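Local coordinates for UPF0130 protein PH1069 (Pyrococcus horikoshii, PDB 2IT3) that probably methylates the N-4 position of a wyosine intermediate at position 37 of tRNA(Phe), using S-adenosyl-L-methionine as methyl donor, at the interface of chains A and B. Sequence-based numbering; all coordinates share one arbitrary frame. Chains: chain A/B, UPF0130 protein PH1069.

The interface of chains A and B. Residues chain A 156, 159, 162, 164; chain B 168-169, 172, 176.
A:Phe164 meets B:Tyr169 and B:Lys172 at the apolar centre of this patch between two copies of the protein. Its CB lies over the face of the tyrosine ring, 3.7 Å from the ring centroid and displaced toward the rim, in a CH-pi contact. The phenylalanine ring then runs on past the tyrosine, presenting one face to the B:Tyr169 backbone, while its far end meets the aliphatic stem of B:Lys172, CZ lying 3.5 Å from CG. Beside this centre A:Leu156 CD2 touches B:Ile176 CG1 more loosely, at 4.1 Å. With CG anti to its backbone N (chi1 -172°), B:Tyr169 extends alongside A:Phe164 until its phenol OH donates a hydrogen bond of 2.5 Å to the backbone O of A:Leu156, almost in line with the carbonyl (C=O...donor angle 171°). A phenylalanine in its place would probably leave that carbonyl without its phenol donor and the ring less firmly tied to chain A. Farther out, the B:Lys172 chain bends at chi2 (-55°) and crosses the A:Glu159 side chain nearly at a right angle; its NZ forms a salt bridge and hydrogen bond with OE1 at 2.7 Å, on the syn side but tilted somewhat out of the carboxylate plane. Elsewhere on the rim, by the edge of the A:Phe164 ring, A:Glu162 and B:Glu168 meet tip to tip, their carboxylates modelled too close for two acceptors, so this contact is doubtful. Two-fold symmetry repeats the patch with the chains exchanged, although the structure alone does not establish a dimer in solution. The chain A residues come from strand 153-159, strand 162-163 and the loop just beyond, and those of chain B from the first turns of helix 167-194.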
loop_
_atom_site.group_PDB
_atom_site.type_symbol
_atom_site.label_atom_id
_atom_site.label_comp_id
_atom_site.label_asym_id
_atom_site.label_seq_id
_atom_site.Cartn_x
_atom_site.Cartn_y
_atom_site.Cartn_z
ATOM N N LEU A 156 -13.955 7.087 -4.927
ATOM C CA LEU A 156 -14.245 8.063 -5.983
ATOM C C LEU A 156 -15.657 8.568 -5.718
ATOM O O LEU A 156 -16.587 7.776 -5.685
ATOM C CB LEU A 156 -14.209 7.394 -7.358
ATOM C CG LEU A 156 -14.631 8.268 -8.544
ATOM C CD1 LEU A 156 -13.495 9.240 -8.918
ATOM C CD2 LEU A 156 -14.976 7.364 -9.730
ATOM N N GLU A 159 -16.616 13.835 -10.242
ATOM C CA GLU A 159 -15.652 14.325 -11.209
ATOM C C GLU A 159 -16.111 15.638 -11.814
ATOM O O GLU A 159 -17.307 15.880 -11.978
ATOM C CB GLU A 159 -15.409 13.313 -12.336
ATOM C CG GLU A 159 -14.184 13.677 -13.181
ATOM C CD GLU A 159 -14.089 12.909 -14.483
ATOM O OE1 GLU A 159 -14.964 13.102 -15.353
ATOM O OE2 GLU A 159 -13.135 12.119 -14.644
ATOM N N GLU A 162 -19.123 17.535 -10.558
ATOM C CA GLU A 162 -20.336 16.752 -10.348
ATOM C C GLU A 162 -20.175 15.713 -9.247
ATOM O O GLU A 162 -19.331 14.826 -9.343
ATOM C CB GLU A 162 -20.757 16.057 -11.650
ATOM C CG GLU A 162 -21.917 15.085 -11.468
ATOM C CD GLU A 162 -22.695 14.834 -12.750
ATOM O OE1 GLU A 162 -22.075 14.455 -13.771
ATOM O OE2 GLU A 162 -23.934 15.014 -12.725
ATOM N N PHE A 164 -21.322 12.528 -7.547
ATOM C CA PHE A 164 -22.123 11.364 -7.898
ATOM C C PHE A 164 -22.917 10.752 -6.754
ATOM O O PHE A 164 -23.803 9.936 -6.989
ATOM C CB PHE A 164 -21.237 10.281 -8.521
ATOM C CG PHE A 164 -20.586 10.695 -9.812
ATOM C CD1 PHE A 164 -21.349 11.183 -10.868
ATOM C CD2 PHE A 164 -19.211 10.585 -9.977
ATOM C CE1 PHE A 164 -20.752 11.555 -12.070
ATOM C CE2 PHE A 164 -18.600 10.952 -11.178
ATOM C CZ PHE A 164 -19.375 11.439 -12.226
ATOM N N GLU B 168 -24.437 7.098 -14.452
ATOM C CA GLU B 168 -23.376 8.058 -14.700
ATOM C C GLU B 168 -22.172 7.694 -13.830
ATOM O O GLU B 168 -21.049 7.586 -14.314
ATOM C CB GLU B 168 -23.851 9.480 -14.380
ATOM C CG GLU B 168 -22.840 10.561 -14.759
ATOM C CD GLU B 168 -23.307 11.962 -14.412
ATOM O OE1 GLU B 168 -23.531 12.245 -13.216
ATOM O OE2 GLU B 168 -23.453 12.787 -15.334
ATOM N N TYR B 169 -22.429 7.492 -12.542
ATOM C CA TYR B 169 -21.394 7.139 -11.579
ATOM C C TYR B 169 -20.687 5.833 -11.975
ATOM O O TYR B 169 -19.461 5.788 -12.036
ATOM C CB TYR B 169 -22.042 7.029 -10.195
ATOM C CG TYR B 169 -21.124 6.851 -9.006
ATOM C CD1 TYR B 169 -19.782 7.230 -9.049
ATOM C CD2 TYR B 169 -21.624 6.346 -7.809
ATOM C CE1 TYR B 169 -18.967 7.110 -7.920
ATOM C CE2 TYR B 169 -20.823 6.222 -6.682
ATOM C CZ TYR B 169 -19.498 6.604 -6.744
ATOM O OH TYR B 169 -18.715 6.468 -5.624
ATOM N N LYS B 172 -18.304 6.338 -14.812
ATOM C CA LYS B 172 -17.012 6.916 -14.441
ATOM C C LYS B 172 -16.131 5.927 -13.694
ATOM O O LYS B 172 -14.940 5.807 -13.947
ATOM C CB LYS B 172 -17.256 8.123 -13.544
ATOM C CG LYS B 172 -17.433 9.416 -14.336
ATOM C CD LYS B 172 -16.267 9.707 -15.278
ATOM C CE LYS B 172 -16.580 10.877 -16.218
ATOM N NZ LYS B 172 -15.449 11.101 -17.117
ATOM N N ILE B 176 -12.424 5.278 -14.891
ATOM C CA ILE B 176 -11.278 5.540 -14.018
ATOM C C ILE B 176 -10.512 4.260 -13.721
ATOM O O ILE B 176 -9.288 4.238 -13.776
ATOM C CB ILE B 176 -11.710 6.141 -12.661
ATOM C CG1 ILE B 176 -12.402 7.490 -12.875
ATOM C CG2 ILE B 176 -10.494 6.306 -11.764
ATOM C CD1 ILE B 176 -11.537 8.514 -13.576
#